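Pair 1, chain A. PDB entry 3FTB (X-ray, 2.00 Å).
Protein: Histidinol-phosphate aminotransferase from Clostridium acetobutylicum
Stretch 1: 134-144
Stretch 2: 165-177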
# COMPACT_ATOMS: atom_id res chain seq x y z
N ASP A 134 -19.05 28.86 -3.20
CA ASP A 134 -20.26 29.36 -3.85
C ASP A 134 -21.34 28.29 -3.67
O ASP A 134 -21.64 27.52 -4.59
CB ASP A 134 -19.99 29.62 -5.33
CG ASP A 134 -21.07 30.47 -6.00
OD1 ASP A 134 -22.16 30.64 -5.40
OD2 ASP A 134 -20.83 30.95 -7.13
N TYR A 135 -21.91 28.21 -2.46
CA TYR A 135 -22.85 27.14 -2.15
C TYR A 135 -23.97 27.07 -3.16
O TYR A 135 -24.38 26.00 -3.58
CB TYR A 135 -23.43 27.29 -0.74
CG TYR A 135 -22.37 27.23 0.33
CD1 TYR A 135 -21.86 26.01 0.75
CD2 TYR A 135 -21.86 28.39 0.90
CE1 TYR A 135 -20.88 25.95 1.72
CE2 TYR A 135 -20.88 28.34 1.87
CZ TYR A 135 -20.39 27.12 2.27
OH TYR A 135 -19.41 27.05 3.23
N GLU A 136 -24.45 28.24 -3.56
CA GLU A 136 -25.55 28.34 -4.51
C GLU A 136 -25.15 27.80 -5.88
O GLU A 136 -26.01 27.38 -6.65
CB GLU A 136 -26.00 29.79 -4.63
CG GLU A 136 -27.50 29.93 -4.78
CD GLU A 136 -28.23 29.46 -3.55
OE1 GLU A 136 -27.87 29.90 -2.44
OE2 GLU A 136 -29.16 28.65 -3.70
N ASP A 137 -23.85 27.82 -6.17
CA ASP A 137 -23.33 27.26 -7.42
C ASP A 137 -23.24 25.74 -7.33
O ASP A 137 -23.61 25.03 -8.28
CB ASP A 137 -21.96 27.84 -7.75
CG ASP A 137 -21.49 27.44 -9.14
OD1 ASP A 137 -22.25 27.64 -10.11
OD2 ASP A 137 -20.35 26.93 -9.27
N ILE A 138 -22.74 25.23 -6.21
CA ILE A 138 -22.73 23.80 -5.99
C ILE A 138 -24.14 23.25 -6.19
O ILE A 138 -24.34 22.25 -6.88
CB ILE A 138 -22.21 23.43 -4.58
CG1 ILE A 138 -20.74 23.84 -4.43
CG2 ILE A 138 -22.38 21.93 -4.31
CD1 ILE A 138 -20.19 23.61 -3.05
N ILE A 139 -25.12 23.93 -5.58
CA ILE A 139 -26.53 23.59 -5.77
C ILE A 139 -26.90 23.55 -7.25
O ILE A 139 -27.42 22.55 -7.74
CB ILE A 139 -27.45 24.63 -5.10
CG1 ILE A 139 -27.11 24.81 -3.61
CG2 ILE A 139 -28.90 24.22 -5.27
CD1 ILE A 139 -27.86 23.90 -2.68
N SER A 140 -26.62 24.65 -7.95
CA SER A 140 -27.05 24.80 -9.34
C SER A 140 -26.33 23.87 -10.31
O SER A 140 -26.60 23.90 -11.51
CB SER A 140 -26.87 26.25 -9.79
OG SER A 140 -25.50 26.61 -9.79
N LYS A 141 -25.43 23.04 -9.79
CA LYS A 141 -24.64 22.13 -10.62
C LYS A 141 -24.84 20.67 -10.23
O LYS A 141 -24.35 19.77 -10.91
CB LYS A 141 -23.15 22.45 -10.49
CG LYS A 141 -22.68 23.68 -11.24
CD LYS A 141 -21.25 24.00 -10.88
CE LYS A 141 -20.71 25.05 -11.82
NZ LYS A 141 -21.85 25.91 -12.24
N ILE A 142 -25.55 20.43 -9.14
CA ILE A 142 -25.58 19.09 -8.56
C ILE A 142 -26.39 18.05 -9.34
O ILE A 142 -26.25 16.86 -9.10
CB ILE A 142 -26.00 19.10 -7.08
CG1 ILE A 142 -25.16 18.09 -6.30
CG2 ILE A 142 -27.50 18.85 -6.95
CD1 ILE A 142 -25.51 18.01 -4.84
N ASP A 143 -27.22 18.50 -10.28
CA ASP A 143 -27.85 17.58 -11.23
C ASP A 143 -26.97 17.36 -12.47
O ASP A 143 -27.28 16.53 -13.31
CB ASP A 143 -29.23 18.10 -11.68
CG ASP A 143 -30.38 17.47 -10.92
OD1 ASP A 143 -30.18 16.40 -10.31
OD2 ASP A 143 -31.49 18.03 -10.96
N ASP A 144 -25.89 18.11 -12.58
CA ASP A 144 -24.98 17.98 -13.72
C ASP A 144 -23.95 16.87 -13.52
O ASP A 144 -23.30 16.43 -14.47
CB ASP A 144 -24.25 19.31 -13.97
CG ASP A 144 -25.04 20.27 -14.84
OD1 ASP A 144 -24.92 21.50 -14.64
OD2 ASP A 144 -25.78 19.78 -15.73
N LYS A 165 -25.10 26.30 5.74
CA LYS A 165 -25.32 26.52 4.31
C LYS A 165 -25.23 25.25 3.47
O LYS A 165 -25.93 25.10 2.47
CB LYS A 165 -24.31 27.53 3.75
CG LYS A 165 -24.16 28.80 4.55
CD LYS A 165 -23.57 29.91 3.69
CE LYS A 165 -23.74 31.27 4.34
NZ LYS A 165 -23.50 32.38 3.36
N PHE A 166 -24.34 24.34 3.87
CA PHE A 166 -24.08 23.13 3.11
C PHE A 166 -25.19 22.09 3.33
O PHE A 166 -25.34 21.16 2.52
CB PHE A 166 -22.72 22.54 3.51
CG PHE A 166 -22.08 21.67 2.45
CD1 PHE A 166 -21.45 22.24 1.35
CD2 PHE A 166 -22.06 20.29 2.59
CE1 PHE A 166 -20.85 21.43 0.38
CE2 PHE A 166 -21.45 19.49 1.64
CZ PHE A 166 -20.85 20.07 0.53
N ILE A 167 -25.96 22.24 4.41
CA ILE A 167 -27.02 21.28 4.70
C ILE A 167 -28.02 21.23 3.56
O ILE A 167 -28.62 20.18 3.29
CB ILE A 167 -27.75 21.58 6.04
CG1 ILE A 167 -26.76 21.57 7.21
CG2 ILE A 167 -28.87 20.55 6.29
CD1 ILE A 167 -25.76 20.41 7.21
N HIS A 168 -28.19 22.35 2.87
CA HIS A 168 -29.04 22.37 1.68
C HIS A 168 -28.43 21.52 0.58
O HIS A 168 -29.14 20.87 -0.18
CB HIS A 168 -29.27 23.80 1.22
CG HIS A 168 -29.76 24.69 2.31
ND1 HIS A 168 -31.09 24.78 2.66
CD2 HIS A 168 -29.09 25.50 3.17
CE1 HIS A 168 -31.22 25.62 3.67
NE2 HIS A 168 -30.03 26.08 4.00
N VAL A 169 -27.10 21.51 0.50
CA VAL A 169 -26.42 20.62 -0.44
C VAL A 169 -26.59 19.17 0.01
O VAL A 169 -26.93 18.29 -0.79
CB VAL A 169 -24.90 20.96 -0.58
CG1 VAL A 169 -24.27 20.16 -1.72
CG2 VAL A 169 -24.71 22.42 -0.84
N LEU A 170 -26.38 18.91 1.30
CA LEU A 170 -26.49 17.56 1.83
C LEU A 170 -27.89 17.00 1.60
O LEU A 170 -28.05 15.88 1.13
CB LEU A 170 -26.14 17.53 3.31
CG LEU A 170 -24.65 17.67 3.65
CD1 LEU A 170 -24.38 17.11 5.03
CD2 LEU A 170 -23.78 16.97 2.61
N LYS A 171 -28.91 17.80 1.94
CA LYS A 171 -30.30 17.38 1.76
C LYS A 171 -30.68 17.11 0.31
O LYS A 171 -31.53 16.27 0.06
CB LYS A 171 -31.26 18.40 2.36
CG LYS A 171 -31.53 18.23 3.85
CD LYS A 171 -32.29 19.42 4.42
CE LYS A 171 -32.77 19.14 5.84
NZ LYS A 171 -31.98 18.05 6.48
N LEU A 172 -30.07 17.82 -0.64
CA LEU A 172 -30.30 17.56 -2.06
C LEU A 172 -29.53 16.34 -2.56
O LEU A 172 -30.08 15.52 -3.31
CB LEU A 172 -29.91 18.77 -2.92
CG LEU A 172 -30.82 20.00 -3.01
CD1 LEU A 172 -30.21 21.00 -3.97
CD2 LEU A 172 -32.22 19.62 -3.44
N ALA A 173 -28.27 16.22 -2.16
CA ALA A 173 -27.47 15.05 -2.52
C ALA A 173 -28.17 13.76 -2.10
O ALA A 173 -28.43 12.90 -2.92
CB ALA A 173 -26.07 15.12 -1.90
N GLU A 174 -28.46 13.67 -0.80
CA GLU A 174 -29.23 12.56 -0.23
C GLU A 174 -30.42 12.22 -1.13
O GLU A 174 -30.60 11.07 -1.52
CB GLU A 174 -29.72 12.96 1.16
CG GLU A 174 -30.11 11.80 2.07
CD GLU A 174 -28.94 10.89 2.40
OE1 GLU A 174 -29.14 9.87 3.11
OE2 GLU A 174 -27.81 11.19 1.95
N GLU A 175 -31.21 13.23 -1.46
CA GLU A 175 -32.41 13.05 -2.28
C GLU A 175 -32.11 12.51 -3.68
O GLU A 175 -32.89 11.73 -4.23
CB GLU A 175 -33.16 14.38 -2.38
CG GLU A 175 -34.17 14.46 -3.52
CD GLU A 175 -34.46 15.90 -3.93
OE1 GLU A 175 -35.00 16.11 -5.04
OE2 GLU A 175 -34.15 16.83 -3.15
N LYS A 176 -30.98 12.90 -4.25
CA LYS A 176 -30.68 12.63 -5.65
C LYS A 176 -29.75 11.44 -5.86
O LYS A 176 -29.28 11.19 -6.97
CB LYS A 176 -30.09 13.88 -6.30
CG LYS A 176 -31.10 15.02 -6.45
CD LYS A 176 -30.48 16.39 -6.25
CE LYS A 176 -31.48 17.49 -6.57
NZ LYS A 176 -31.94 17.42 -7.99
N LYS A 177 -29.49 10.70 -4.77
CA LYS A 177 -28.60 9.55 -4.83
C LYS A 177 -27.22 9.94 -5.35
O LYS A 177 -26.49 9.12 -5.88
CB LYS A 177 -29.20 8.45 -5.71
CG LYS A 177 -30.46 7.82 -5.14
CD LYS A 177 -31.02 6.76 -6.08
CE LYS A 177 -32.26 6.11 -5.50
NZ LYS A 177 -32.83 5.08 -6.42

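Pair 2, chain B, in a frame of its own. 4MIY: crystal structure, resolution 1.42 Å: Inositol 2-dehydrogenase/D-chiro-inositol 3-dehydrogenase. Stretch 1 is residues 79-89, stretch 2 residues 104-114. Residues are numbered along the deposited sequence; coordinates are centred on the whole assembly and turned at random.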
# COMPACT_ATOMS: atom_id res chain seq x y z
N HIS B 79 -36.30 -23.90 2.17
CA HIS B 79 -35.36 -24.68 1.40
C HIS B 79 -35.47 -26.13 1.71
O HIS B 79 -35.45 -26.94 0.82
CB HIS B 79 -33.93 -24.22 1.63
CG HIS B 79 -33.62 -22.88 1.08
ND1 HIS B 79 -32.38 -22.30 1.20
CD2 HIS B 79 -34.38 -22.00 0.40
CE1 HIS B 79 -32.40 -21.12 0.62
NE2 HIS B 79 -33.60 -20.90 0.14
N GLU B 80 -35.58 -26.45 2.99
CA GLU B 80 -35.48 -27.78 3.47
C GLU B 80 -36.44 -28.74 2.79
O GLU B 80 -36.06 -29.81 2.40
CB GLU B 80 -35.74 -27.83 4.96
CG GLU B 80 -35.62 -29.19 5.56
CD GLU B 80 -36.39 -29.27 6.85
OE1 GLU B 80 -36.69 -28.18 7.40
OE2 GLU B 80 -36.70 -30.38 7.30
N ALA B 81 -37.68 -28.32 2.69
CA ALA B 81 -38.72 -29.19 2.20
C ALA B 81 -38.57 -29.36 0.73
O ALA B 81 -38.77 -30.42 0.20
CB ALA B 81 -40.05 -28.61 2.49
N THR B 82 -38.20 -28.28 0.08
CA THR B 82 -38.02 -28.30 -1.35
C THR B 82 -36.84 -29.18 -1.73
O THR B 82 -36.92 -29.93 -2.67
CB THR B 82 -37.86 -26.90 -1.86
OG1 THR B 82 -39.06 -26.19 -1.67
CG2 THR B 82 -37.49 -26.89 -3.36
N VAL B 83 -35.76 -29.09 -0.98
CA VAL B 83 -34.61 -29.91 -1.21
C VAL B 83 -34.94 -31.36 -1.00
O VAL B 83 -34.49 -32.22 -1.73
CB VAL B 83 -33.41 -29.46 -0.35
CG1 VAL B 83 -32.34 -30.40 -0.43
CG2 VAL B 83 -32.91 -28.10 -0.82
N LEU B 84 -35.75 -31.65 0.01
CA LEU B 84 -36.16 -33.02 0.24
C LEU B 84 -37.07 -33.50 -0.87
O LEU B 84 -36.98 -34.61 -1.24
CB LEU B 84 -36.85 -33.18 1.59
CG LEU B 84 -36.07 -32.85 2.83
CD1 LEU B 84 -37.00 -32.66 3.95
CD2 LEU B 84 -35.13 -33.93 3.13
N LYS B 85 -37.87 -32.66 -1.44
CA LYS B 85 -38.63 -33.09 -2.60
C LYS B 85 -37.80 -33.35 -3.83
O LYS B 85 -38.07 -34.23 -4.59
CB LYS B 85 -39.65 -32.07 -2.96
CG LYS B 85 -40.88 -32.09 -2.12
CD LYS B 85 -41.49 -30.79 -2.21
CE LYS B 85 -42.88 -30.83 -1.83
NZ LYS B 85 -42.89 -30.05 -0.62
N ALA B 86 -36.75 -32.58 -4.01
CA ALA B 86 -35.92 -32.73 -5.19
C ALA B 86 -35.06 -33.98 -5.07
O ALA B 86 -34.67 -34.56 -6.05
CB ALA B 86 -35.07 -31.47 -5.38
N LEU B 87 -34.80 -34.39 -3.84
CA LEU B 87 -34.06 -35.60 -3.61
C LEU B 87 -34.82 -36.89 -3.92
O LEU B 87 -34.24 -37.93 -3.92
CB LEU B 87 -33.53 -35.64 -2.20
CG LEU B 87 -32.42 -34.67 -1.89
CD1 LEU B 87 -32.29 -34.49 -0.42
CD2 LEU B 87 -31.15 -35.22 -2.45
N ASP B 88 -36.12 -36.78 -4.12
CA ASP B 88 -36.91 -37.87 -4.65
C ASP B 88 -36.79 -37.98 -6.16
O ASP B 88 -37.26 -38.93 -6.72
CB ASP B 88 -38.38 -37.68 -4.32
CG ASP B 88 -38.69 -37.86 -2.86
OD1 ASP B 88 -37.99 -38.60 -2.16
OD2 ASP B 88 -39.65 -37.25 -2.44
N THR B 89 -36.20 -36.99 -6.82
CA THR B 89 -35.83 -37.06 -8.21
C THR B 89 -34.35 -37.34 -8.36
O THR B 89 -33.67 -37.54 -7.39
CB THR B 89 -36.06 -35.79 -8.92
OG1 THR B 89 -35.08 -34.83 -8.51
CG2 THR B 89 -37.40 -35.25 -8.64
N GLU B 104 -31.95 -29.36 12.48
CA GLU B 104 -32.69 -30.58 12.31
C GLU B 104 -33.05 -30.82 10.88
O GLU B 104 -32.94 -31.92 10.41
CB GLU B 104 -33.97 -30.53 13.13
CG GLU B 104 -33.74 -30.60 14.60
CD GLU B 104 -33.46 -29.27 15.24
OE1 GLU B 104 -33.51 -28.25 14.56
OE2 GLU B 104 -33.16 -29.25 16.44
N GLY B 105 -33.53 -29.81 10.21
CA GLY B 105 -33.72 -29.89 8.79
C GLY B 105 -32.46 -30.28 8.04
O GLY B 105 -32.49 -31.11 7.17
N ALA B 106 -31.35 -29.66 8.39
CA ALA B 106 -30.12 -29.96 7.70
C ALA B 106 -29.71 -31.42 7.81
O ALA B 106 -29.20 -32.02 6.89
CB ALA B 106 -29.01 -29.07 8.19
N LYS B 107 -29.97 -32.01 8.96
CA LYS B 107 -29.56 -33.37 9.20
C LYS B 107 -30.43 -34.34 8.41
O LYS B 107 -30.00 -35.39 8.03
CB LYS B 107 -29.60 -33.65 10.70
CG LYS B 107 -29.29 -35.02 11.12
CD LYS B 107 -27.98 -35.49 10.64
CE LYS B 107 -27.83 -36.97 10.77
NZ LYS B 107 -26.48 -37.50 10.40
N ARG B 108 -31.63 -33.92 8.12
CA ARG B 108 -32.52 -34.76 7.39
C ARG B 108 -32.03 -34.82 5.96
O ARG B 108 -31.98 -35.88 5.38
CB ARG B 108 -33.93 -34.25 7.44
CG ARG B 108 -34.71 -34.84 8.59
CD ARG B 108 -36.12 -34.38 8.50
NE ARG B 108 -36.30 -32.97 8.79
CZ ARG B 108 -36.35 -32.45 10.02
NH1 ARG B 108 -36.25 -33.23 11.08
NH2 ARG B 108 -36.54 -31.17 10.18
N ILE B 109 -31.66 -33.67 5.42
CA ILE B 109 -31.19 -33.56 4.06
C ILE B 109 -29.95 -34.39 3.91
O ILE B 109 -29.87 -35.18 3.00
CB ILE B 109 -30.97 -32.13 3.65
CG1 ILE B 109 -32.30 -31.40 3.59
CG2 ILE B 109 -30.30 -32.04 2.31
CD1 ILE B 109 -32.26 -29.96 3.20
N VAL B 110 -29.03 -34.26 4.83
CA VAL B 110 -27.85 -35.08 4.82
C VAL B 110 -28.14 -36.62 4.82
O VAL B 110 -27.53 -37.38 4.09
CB VAL B 110 -26.94 -34.67 5.97
CG1 VAL B 110 -25.88 -35.62 6.15
CG2 VAL B 110 -26.33 -33.32 5.66
N ASP B 111 -29.09 -37.03 5.64
CA ASP B 111 -29.37 -38.43 5.81
C ASP B 111 -29.99 -38.98 4.56
O ASP B 111 -29.71 -40.07 4.16
CB ASP B 111 -30.32 -38.64 6.98
CG ASP B 111 -29.64 -38.48 8.33
OD1 ASP B 111 -28.41 -38.62 8.41
OD2 ASP B 111 -30.38 -38.26 9.30
N LYS B 112 -30.85 -38.20 3.96
CA LYS B 112 -31.48 -38.61 2.74
C LYS B 112 -30.57 -38.63 1.53
O LYS B 112 -30.57 -39.55 0.76
CB LYS B 112 -32.62 -37.72 2.46
CG LYS B 112 -33.38 -38.21 1.34
CD LYS B 112 -34.57 -37.45 1.13
CE LYS B 112 -35.59 -38.26 0.45
NZ LYS B 112 -36.71 -37.48 -0.05
N GLU B 113 -29.77 -37.59 1.37
CA GLU B 113 -28.84 -37.59 0.28
C GLU B 113 -27.88 -38.76 0.40
O GLU B 113 -27.49 -39.32 -0.59
CB GLU B 113 -28.10 -36.24 0.14
CG GLU B 113 -27.39 -36.12 -1.18
CD GLU B 113 -26.56 -34.85 -1.37
OE1 GLU B 113 -26.00 -34.35 -0.39
OE2 GLU B 113 -26.49 -34.42 -2.50
N LEU B 114 -27.54 -39.14 1.63
CA LEU B 114 -26.64 -40.24 1.91
C LEU B 114 -27.19 -41.61 1.48
O LEU B 114 -26.45 -42.54 1.36
CB LEU B 114 -26.27 -40.31 3.39
CG LEU B 114 -25.11 -39.43 3.78
CD2 LEU B 114 -23.95 -39.97 3.20

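Two short helices lying side by side and running the same way recur in many folds, and the pairs compared here illustrate how one backbone arrangement can be held together by different chemistry. In pair 1 the helix axes approach to 9.6 Å with 11° between their directions; in pair 2 the values are 9.8 Å and 9°. Fourteen central residues superpose with an RMSD of 0.4 Å.

The shared centre is apolar. Ile A138, Ile A139 and Ile A142 fall on Val B83, Leu B84 and Leu B87, and Val A169 falls on Ile B109, with side-chain centres no more than 0.8 Å apart. In pair 1 the three isoleucines pack against Val A169: Ile A138 CG2 lies 3.7 Å from Val A169 CG1, Ile A139 CD1 3.9 Å from Val A169 CG2, and Ile A142 CD1 4.0 Å from Val A169 CG1. Where pair 1 sets Ile A138 against Val A169, pair 2 sets Val B83 against Ile B109. Ile B109 reaches Val B83 through CD1, 3.7 Å from Val B83 CG1, and meets Leu B84 through CG1, 3.8 Å from Leu B84 CD2. Each of these positions carries a branched aliphatic side chain; at two of them isoleucine, branched at CB, is matched by leucine, branched at CG.

Toward the beginning of the contact the solutions diverge. Tyr A135 matches Glu B80, and Lys A165 matches Gly B105. The tyrosine ring receives Lys A165 CB over one face, 3.8 Å from the ring centroid, a CH-pi contact, while its edge meets Phe A166, with Tyr A135 CE1 3.8 Å from Phe A166 CD1. In pair 2 the glutamate lies against a bare backbone: Glu B80 CD is 3.4 Å from Gly B105 CA, and a CB on this glycine would fall 2.6 Å from Glu B80 OE1, a clash. His A168 is matched by Arg B108; Arg B108 NE and Arg B108 NH2 each donate to Glu B80 OE2 at 3.0 Å, as part of a salt bridge.

The other end shows a second exchange. Leu A172 packs on the first helix through CD1, 3.7 Å from Ile A139 CG2. Its match, Lys B112, keeps the contact with the matching residue, its CD 4.1 Å from Leu B84 CD2, and also packs with CD 3.9 Å from Leu B87 CB, but carries its charge onward: NZ donates to Leu B84 O at 3.1 Å and to Asp B88 OD1 at 2.7 Å, the latter within a salt bridge. Pair 1 also has a lysine–aspartate bridge, from Lys A176 NZ to Asp A143 OD2 at 3.1 Å, though its hydrogen bonds are weak. The shared geometry thus brings an apolar centre together in both pairs, while the contacts around it differ in chemistry.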